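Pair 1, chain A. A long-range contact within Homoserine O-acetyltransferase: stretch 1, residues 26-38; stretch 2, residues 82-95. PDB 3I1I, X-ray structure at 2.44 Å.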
# COMPACT_ATOMS: atom_id res chain seq x y z
N PRO A 26 -10.15 -29.69 13.18
CA PRO A 26 -8.94 -30.48 12.96
C PRO A 26 -7.82 -29.66 12.29
O PRO A 26 -8.08 -28.86 11.38
CB PRO A 26 -9.40 -31.62 12.01
CG PRO A 26 -10.88 -31.63 12.06
CD PRO A 26 -11.33 -30.25 12.49
N VAL A 27 -6.58 -29.92 12.70
CA VAL A 27 -5.42 -29.26 12.13
C VAL A 27 -4.30 -30.28 11.87
O VAL A 27 -4.24 -31.31 12.53
CB VAL A 27 -4.88 -28.18 13.11
CG1 VAL A 27 -5.95 -27.10 13.40
CG2 VAL A 27 -4.44 -28.82 14.36
N GLN A 28 -3.43 -29.95 10.93
CA GLN A 28 -2.19 -30.70 10.68
C GLN A 28 -1.06 -29.69 10.58
O GLN A 28 -1.28 -28.51 10.34
CB GLN A 28 -2.27 -31.48 9.39
CG GLN A 28 -2.70 -30.60 8.20
CD GLN A 28 -2.70 -31.31 6.85
OE1 GLN A 28 -2.69 -32.53 6.78
NE2 GLN A 28 -2.68 -30.52 5.77
N MSE A 29 0.17 -30.19 10.70
CA MSE A 29 1.34 -29.37 10.79
C MSE A 29 2.54 -30.16 10.31
O MSE A 29 2.92 -31.15 10.90
CB MSE A 29 1.53 -28.95 12.24
CG MSE A 29 2.60 -27.87 12.43
SE MSE A 29 2.87 -27.53 14.34
CE MSE A 29 2.70 -25.65 14.36
N GLY A 30 3.19 -29.70 9.25
CA GLY A 30 4.40 -30.37 8.80
C GLY A 30 5.54 -30.05 9.73
O GLY A 30 5.50 -29.05 10.39
N TYR A 31 6.55 -30.90 9.80
CA TYR A 31 7.75 -30.52 10.53
C TYR A 31 8.92 -31.34 10.05
O TYR A 31 8.75 -32.26 9.24
CB TYR A 31 7.59 -30.70 12.04
CG TYR A 31 7.47 -32.13 12.52
CD1 TYR A 31 8.56 -32.79 13.04
CD2 TYR A 31 6.25 -32.80 12.52
CE1 TYR A 31 8.46 -34.11 13.49
CE2 TYR A 31 6.13 -34.12 13.01
CZ TYR A 31 7.24 -34.77 13.48
OH TYR A 31 7.17 -36.07 13.96
N GLU A 32 10.10 -31.00 10.53
CA GLU A 32 11.28 -31.73 10.16
C GLU A 32 12.29 -31.52 11.25
O GLU A 32 12.18 -30.56 11.98
CB GLU A 32 11.77 -31.28 8.77
CG GLU A 32 12.42 -29.91 8.72
CD GLU A 32 12.57 -29.40 7.32
OE1 GLU A 32 11.51 -29.25 6.67
OE2 GLU A 32 13.73 -29.13 6.86
N THR A 33 13.26 -32.44 11.38
CA THR A 33 14.23 -32.43 12.48
C THR A 33 15.63 -32.69 11.94
O THR A 33 15.80 -33.26 10.88
CB THR A 33 13.90 -33.51 13.58
OG1 THR A 33 14.27 -34.82 13.11
CG2 THR A 33 12.40 -33.50 13.97
N TYR A 34 16.63 -32.26 12.69
CA TYR A 34 18.01 -32.44 12.33
C TYR A 34 18.77 -32.84 13.60
O TYR A 34 18.40 -32.45 14.70
CB TYR A 34 18.63 -31.16 11.76
CG TYR A 34 17.69 -30.27 10.97
CD1 TYR A 34 17.34 -30.58 9.65
CD2 TYR A 34 17.19 -29.09 11.51
CE1 TYR A 34 16.47 -29.74 8.91
CE2 TYR A 34 16.33 -28.26 10.77
CZ TYR A 34 15.98 -28.59 9.48
OH TYR A 34 15.14 -27.75 8.75
N GLY A 35 19.84 -33.62 13.44
CA GLY A 35 20.57 -34.13 14.61
C GLY A 35 19.85 -35.26 15.34
O GLY A 35 18.88 -35.82 14.84
N THR A 36 20.32 -35.54 16.55
CA THR A 36 19.90 -36.70 17.30
C THR A 36 19.46 -36.32 18.71
O THR A 36 20.18 -35.64 19.45
CB THR A 36 21.09 -37.70 17.41
OG1 THR A 36 21.60 -37.94 16.11
CG2 THR A 36 20.69 -39.04 18.03
N LEU A 37 18.29 -36.81 19.09
CA LEU A 37 17.78 -36.59 20.43
C LEU A 37 18.63 -37.38 21.42
O LEU A 37 18.88 -38.54 21.21
CB LEU A 37 16.34 -37.05 20.44
CG LEU A 37 15.43 -36.71 21.62
CD1 LEU A 37 15.31 -35.17 21.80
CD2 LEU A 37 14.08 -37.41 21.39
N ASN A 38 19.10 -36.77 22.49
CA ASN A 38 19.93 -37.49 23.47
C ASN A 38 19.03 -38.29 24.47
O ASN A 38 17.80 -38.14 24.45
CB ASN A 38 20.92 -36.53 24.15
CG ASN A 38 20.27 -35.60 25.13
OD1 ASN A 38 19.08 -35.72 25.43
ND2 ASN A 38 21.06 -34.67 25.65
N ASP A 82 24.68 -26.33 16.54
CA ASP A 82 25.44 -27.49 16.12
C ASP A 82 24.62 -28.79 16.20
O ASP A 82 24.34 -29.31 17.29
CB ASP A 82 26.68 -27.57 17.02
CG ASP A 82 27.67 -28.61 16.58
OD1 ASP A 82 27.46 -29.29 15.54
OD2 ASP A 82 28.67 -28.76 17.31
N THR A 83 24.26 -29.31 15.04
CA THR A 83 23.50 -30.56 14.97
C THR A 83 24.29 -31.84 15.37
O THR A 83 23.68 -32.91 15.51
CB THR A 83 22.92 -30.78 13.57
OG1 THR A 83 23.99 -30.75 12.60
CG2 THR A 83 21.91 -29.71 13.25
N ASN A 84 25.61 -31.76 15.59
CA ASN A 84 26.31 -32.87 16.27
C ASN A 84 26.00 -32.87 17.76
O ASN A 84 26.36 -33.79 18.47
CB ASN A 84 27.83 -32.79 16.13
CG ASN A 84 28.29 -32.90 14.74
OD1 ASN A 84 27.74 -33.69 13.96
ND2 ASN A 84 29.31 -32.12 14.39
N GLN A 85 25.37 -31.81 18.25
CA GLN A 85 25.11 -31.67 19.68
C GLN A 85 23.65 -31.51 20.02
O GLN A 85 23.20 -31.98 21.05
CB GLN A 85 25.84 -30.45 20.13
CG GLN A 85 26.09 -30.43 21.57
CD GLN A 85 26.94 -29.24 21.94
OE1 GLN A 85 27.85 -28.85 21.19
NE2 GLN A 85 26.64 -28.66 23.11
N TYR A 86 22.89 -30.85 19.15
CA TYR A 86 21.49 -30.55 19.43
C TYR A 86 20.54 -31.30 18.48
O TYR A 86 20.87 -31.61 17.33
CB TYR A 86 21.25 -29.04 19.34
CG TYR A 86 21.98 -28.27 20.40
CD1 TYR A 86 21.65 -28.43 21.71
CD2 TYR A 86 23.02 -27.38 20.09
CE1 TYR A 86 22.30 -27.77 22.70
CE2 TYR A 86 23.69 -26.70 21.09
CZ TYR A 86 23.31 -26.90 22.41
OH TYR A 86 23.92 -26.26 23.47
N PHE A 87 19.35 -31.57 19.00
CA PHE A 87 18.27 -32.10 18.18
C PHE A 87 17.42 -30.89 17.83
O PHE A 87 16.81 -30.29 18.72
CB PHE A 87 17.49 -33.13 18.99
CG PHE A 87 16.35 -33.73 18.26
CD1 PHE A 87 16.58 -34.49 17.12
CD2 PHE A 87 15.07 -33.55 18.68
CE1 PHE A 87 15.55 -35.05 16.43
CE2 PHE A 87 14.01 -34.12 18.00
CZ PHE A 87 14.25 -34.87 16.86
N VAL A 88 17.35 -30.53 16.55
CA VAL A 88 16.70 -29.30 16.14
C VAL A 88 15.39 -29.60 15.43
O VAL A 88 15.36 -30.46 14.56
CB VAL A 88 17.62 -28.49 15.20
CG1 VAL A 88 16.91 -27.21 14.68
CG2 VAL A 88 18.94 -28.17 15.90
N ILE A 89 14.30 -28.91 15.82
CA ILE A 89 12.99 -29.10 15.20
C ILE A 89 12.48 -27.79 14.60
O ILE A 89 12.71 -26.71 15.13
CB ILE A 89 11.91 -29.53 16.24
CG1 ILE A 89 12.41 -30.69 17.10
CG2 ILE A 89 10.54 -29.85 15.54
CD1 ILE A 89 11.50 -31.01 18.33
N CYS A 90 11.76 -27.89 13.50
CA CYS A 90 11.11 -26.75 12.90
C CYS A 90 9.82 -27.21 12.27
O CYS A 90 9.80 -28.26 11.66
CB CYS A 90 12.02 -26.16 11.84
SG CYS A 90 11.42 -24.58 11.20
N THR A 91 8.79 -26.40 12.38
CA THR A 91 7.44 -26.77 11.97
C THR A 91 6.85 -25.75 10.98
O THR A 91 7.25 -24.59 10.97
CB THR A 91 6.51 -26.84 13.22
OG1 THR A 91 6.38 -25.53 13.79
CG2 THR A 91 7.07 -27.79 14.30
N ASP A 92 5.87 -26.17 10.18
CA ASP A 92 5.13 -25.25 9.34
C ASP A 92 4.05 -24.50 10.16
O ASP A 92 3.28 -25.11 10.87
CB ASP A 92 4.38 -25.98 8.22
CG ASP A 92 5.28 -26.71 7.23
OD1 ASP A 92 6.36 -26.19 6.86
OD2 ASP A 92 4.84 -27.79 6.78
N ASN A 93 3.96 -23.19 9.99
CA ASN A 93 2.95 -22.39 10.65
C ASN A 93 1.56 -22.60 10.05
O ASN A 93 1.43 -22.91 8.84
CB ASN A 93 3.34 -20.92 10.57
CG ASN A 93 4.61 -20.61 11.28
OD1 ASN A 93 5.06 -21.37 12.13
ND2 ASN A 93 5.21 -19.47 10.95
N LEU A 94 0.53 -22.45 10.87
CA LEU A 94 -0.85 -22.32 10.35
C LEU A 94 -0.96 -21.25 9.19
O LEU A 94 -0.22 -20.25 9.18
CB LEU A 94 -1.80 -21.88 11.47
CG LEU A 94 -2.36 -22.85 12.52
CD1 LEU A 94 -3.03 -22.01 13.62
CD2 LEU A 94 -3.35 -23.83 11.86
N CYS A 95 -1.88 -21.48 8.26
CA CYS A 95 -2.07 -20.63 7.10
C CYS A 95 -0.77 -20.33 6.33
O CYS A 95 -0.60 -19.22 5.79
CB CYS A 95 -2.71 -19.32 7.51
SG CYS A 95 -4.27 -19.56 8.36
O HOH W 1 22.45 -34.01 17.82

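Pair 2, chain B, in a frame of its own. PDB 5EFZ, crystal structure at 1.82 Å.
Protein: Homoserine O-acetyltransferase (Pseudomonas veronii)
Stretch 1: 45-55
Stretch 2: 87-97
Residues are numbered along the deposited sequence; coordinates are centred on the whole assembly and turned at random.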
# COMPACT_ATOMS: atom_id res chain seq x y z
N LEU B 45 22.42 19.36 19.31
CA LEU B 45 23.60 18.74 18.74
C LEU B 45 23.25 18.11 17.40
O LEU B 45 22.32 17.31 17.30
CB LEU B 45 24.16 17.67 19.67
CG LEU B 45 24.47 18.03 21.11
CD1 LEU B 45 25.14 16.87 21.79
CD2 LEU B 45 25.34 19.25 21.19
N LEU B 46 23.99 18.49 16.37
CA LEU B 46 23.79 17.89 15.06
C LEU B 46 24.97 16.99 14.77
O LEU B 46 26.13 17.41 14.89
CB LEU B 46 23.68 18.97 13.97
CG LEU B 46 22.48 19.91 14.07
CD1 LEU B 46 22.57 20.94 12.90
CD2 LEU B 46 21.14 19.11 14.01
N ALA B 47 24.67 15.74 14.39
CA ALA B 47 25.67 14.79 13.92
C ALA B 47 25.91 15.02 12.43
O ALA B 47 24.98 14.92 11.61
CB ALA B 47 25.22 13.35 14.16
N VAL B 48 27.16 15.34 12.09
CA VAL B 48 27.51 15.80 10.75
C VAL B 48 28.68 14.99 10.20
O VAL B 48 29.70 14.79 10.87
CB VAL B 48 27.93 17.31 10.75
CG1 VAL B 48 28.21 17.80 9.31
CG2 VAL B 48 26.88 18.19 11.43
N ALA B 49 28.56 14.55 8.96
CA ALA B 49 29.67 13.85 8.30
C ALA B 49 30.05 14.70 7.11
O ALA B 49 29.18 15.13 6.38
CB ALA B 49 29.26 12.41 7.88
N VAL B 50 31.34 15.00 6.96
CA VAL B 50 31.79 15.82 5.85
C VAL B 50 32.66 15.00 4.93
O VAL B 50 33.59 14.35 5.39
CB VAL B 50 32.59 17.04 6.36
CG1 VAL B 50 33.07 17.92 5.19
CG2 VAL B 50 31.73 17.80 7.40
N HIS B 51 32.38 15.04 3.63
CA HIS B 51 33.20 14.34 2.66
C HIS B 51 33.67 15.30 1.61
O HIS B 51 32.85 15.82 0.87
CB HIS B 51 32.41 13.21 2.01
CG HIS B 51 31.83 12.25 2.99
ND1 HIS B 51 32.59 11.28 3.62
CD2 HIS B 51 30.58 12.13 3.49
CE1 HIS B 51 31.82 10.60 4.45
NE2 HIS B 51 30.59 11.09 4.38
N GLY B 52 34.98 15.51 1.54
CA GLY B 52 35.57 16.45 0.59
C GLY B 52 35.90 17.78 1.25
O GLY B 52 35.41 18.12 2.34
N ALA B 53 36.72 18.54 0.56
CA ALA B 53 37.19 19.83 1.06
C ALA B 53 36.43 20.97 0.40
O ALA B 53 36.10 20.91 -0.78
CB ALA B 53 38.69 19.97 0.80
N LEU B 54 36.16 22.03 1.17
CA LEU B 54 35.63 23.27 0.61
C LEU B 54 36.64 23.96 -0.31
O LEU B 54 37.83 23.99 0.01
CB LEU B 54 35.24 24.23 1.74
CG LEU B 54 33.98 23.89 2.53
CD1 LEU B 54 33.95 24.75 3.77
CD2 LEU B 54 32.72 24.11 1.65
N ASN B 55 36.20 24.54 -1.43
CA ASN B 55 37.15 25.28 -2.29
C ASN B 55 37.41 26.68 -1.73
O ASN B 55 36.95 26.99 -0.64
CB ASN B 55 36.66 25.34 -3.75
CG ASN B 55 35.28 25.97 -3.91
OD1 ASN B 55 34.77 26.62 -3.00
ND2 ASN B 55 34.68 25.81 -5.10
N ASP B 87 30.67 13.74 -5.79
CA ASP B 87 32.07 13.37 -5.83
C ASP B 87 32.86 14.22 -4.85
O ASP B 87 33.00 15.42 -5.05
CB ASP B 87 32.58 13.57 -7.27
CG ASP B 87 34.01 13.10 -7.49
OD1 ASP B 87 34.80 12.99 -6.53
OD2 ASP B 87 34.35 12.84 -8.67
N PRO B 88 33.42 13.61 -3.80
CA PRO B 88 34.13 14.41 -2.79
C PRO B 88 35.50 14.93 -3.24
O PRO B 88 36.15 15.72 -2.52
CB PRO B 88 34.26 13.43 -1.61
CG PRO B 88 34.28 12.08 -2.26
CD PRO B 88 33.42 12.17 -3.48
N SER B 89 35.95 14.55 -4.43
CA SER B 89 37.17 15.17 -4.95
C SER B 89 36.85 16.52 -5.61
O SER B 89 37.76 17.27 -5.97
CB SER B 89 37.88 14.23 -5.93
OG SER B 89 37.13 14.05 -7.11
N LYS B 90 35.57 16.82 -5.78
CA LYS B 90 35.15 18.09 -6.40
C LYS B 90 34.30 18.94 -5.46
O LYS B 90 34.34 20.17 -5.51
CB LYS B 90 34.37 17.83 -7.69
CG LYS B 90 35.17 17.15 -8.82
CD LYS B 90 34.21 16.62 -9.87
CE LYS B 90 34.93 15.99 -11.06
NZ LYS B 90 33.91 15.27 -11.89
N TYR B 91 33.50 18.27 -4.63
CA TYR B 91 32.53 18.96 -3.75
C TYR B 91 32.81 18.69 -2.29
O TYR B 91 33.40 17.66 -1.94
CB TYR B 91 31.10 18.51 -4.10
CG TYR B 91 30.75 18.87 -5.50
CD1 TYR B 91 30.35 20.15 -5.81
CD2 TYR B 91 30.84 17.93 -6.52
CE1 TYR B 91 30.05 20.52 -7.10
CE2 TYR B 91 30.54 18.28 -7.83
CZ TYR B 91 30.15 19.57 -8.11
OH TYR B 91 29.84 19.94 -9.40
N CYS B 92 32.43 19.64 -1.43
CA CYS B 92 32.35 19.38 -0.01
C CYS B 92 30.93 18.94 0.32
O CYS B 92 29.99 19.75 0.36
CB CYS B 92 32.73 20.64 0.78
SG CYS B 92 32.69 20.36 2.58
N ILE B 93 30.78 17.65 0.57
CA ILE B 93 29.47 17.07 0.77
C ILE B 93 29.20 16.90 2.25
O ILE B 93 29.91 16.17 2.96
CB ILE B 93 29.36 15.72 0.02
CG1 ILE B 93 29.70 15.94 -1.47
CG2 ILE B 93 27.97 15.15 0.16
CD1 ILE B 93 30.36 14.75 -2.11
N ILE B 94 28.18 17.61 2.72
CA ILE B 94 27.96 17.74 4.16
C ILE B 94 26.66 17.04 4.45
O ILE B 94 25.62 17.51 4.02
CB ILE B 94 27.90 19.22 4.57
CG1 ILE B 94 29.21 19.92 4.15
CG2 ILE B 94 27.59 19.36 6.08
CD1 ILE B 94 29.24 21.42 4.39
N VAL B 95 26.74 15.93 5.19
CA VAL B 95 25.57 15.10 5.44
C VAL B 95 25.12 15.32 6.88
O VAL B 95 25.88 15.06 7.82
CB VAL B 95 25.87 13.62 5.21
CG1 VAL B 95 24.55 12.81 5.29
CG2 VAL B 95 26.59 13.44 3.84
N VAL B 96 23.91 15.83 7.06
CA VAL B 96 23.46 16.26 8.38
C VAL B 96 22.32 15.37 8.84
O VAL B 96 21.28 15.29 8.18
CB VAL B 96 23.05 17.73 8.39
CG1 VAL B 96 22.61 18.18 9.83
CG2 VAL B 96 24.20 18.63 7.82
N ASN B 97 22.52 14.73 9.98
CA ASN B 97 21.51 13.83 10.55
C ASN B 97 20.31 14.58 11.13
O ASN B 97 20.47 15.56 11.88
CB ASN B 97 22.16 12.96 11.63
CG ASN B 97 23.11 11.92 11.04
OD1 ASN B 97 22.67 10.83 10.66
ND2 ASN B 97 24.42 12.25 10.98
O HOH W 2 36.23 18.86 -2.83
O HOH W 3 38.31 17.11 -1.71

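Both pairs join two antiparallel strands whose axes approach to 4.7 Å, with N-to-C directions at 163° in pair 1 and 164° in pair 2; fourteen central residues superpose with an RMSD of 0.5 Å. The register is the same. Tyr A34 and Val A88 form a hydrogen-bonded pair, with Tyr A34 N to Val A88 O and Val A88 N to Tyr A34 O both 2.9 Å, and their counterparts His B51 and Ile B93 do likewise, with His B51 N to Ile B93 O and Ile B93 N to His B51 O both 2.8 Å. Two residues along, Glu A32 with Cys A90 matches Ala B49 with Val B95. Between these rungs lie the non-hydrogen-bonded pairs, Thr A33 with Ile A89 and Val B50 with Ile B94, where CA atoms come within 4.5 and 4.6 Å and beta-branched side chains suit the extended backbone.

The face carrying Tyr A34 and Val A88 shows two ways of filling one space. In pair 1 the large Tyr A34 meets Val A88 at its ring edge, CD2 to CG1 3.7 Å, while its OH donates a 2.7 Å hydrogen bond to OE2 of Glu A32, its neighbour on this face, so a buried carboxylate is given a polar partner. Pair 2 places Ala B49 where Glu A32 stands, and the smaller His B51 ring has CG2 of Val B95 at its edge, 4.2 Å from CD2. Val B95 thus brings apolar bulk where pair 1 has the slimmer Cys A90.

After the strand both chains turn at a glycine. Gly A35 has a positive phi of 74°, and an ideal CB there would lie 2.2 Å from Tyr A86 O; at Gly B52 it would lie 2.1 Å from Tyr B91 O. Only a residue without a side chain leaves room for the facing carbonyls. Just beyond, water 1 accepts from Thr A36 N (2.9 Å) and donates to Thr A83 O (2.8 Å); water 3 repeats the bridge from Ala B53 N (3.1 Å) to Pro B88 O (2.7 Å).

The sharpest exchange is Phe A87 for Cys B92. The phenyl ring takes Leu A37 CB over one face, 4.1 Å from its centroid, and the other stretch covers 111 Å² of Phe A87. Cys B92, with 79 Å² covered, is much smaller, yet Leu B54 still reaches it, CD2 to CB 3.6 Å, using an m, t rotamer where Leu A37 is t, p. Its SG also packs 3.6 Å from Val B50 CG1; in pair 1 Thr A33 OG1 lies 3.6 Å from Phe A87 CE1.

At the far end, Asp A92 N donates to Gly A30 O at 2.9 Å, and Asn B97 N to Ala B47 O at 3.0 Å. Asn B97 adds a second bond, ND2 to the same Ala B47 O at 2.8 Å, which its amide can donate and a carboxylate cannot. An ideal CB on Gly A30 would fall 2.3 Å from Asp A92 OD2, whereas Ala B47 CB sits 3.5 Å from Asn B97 ND2.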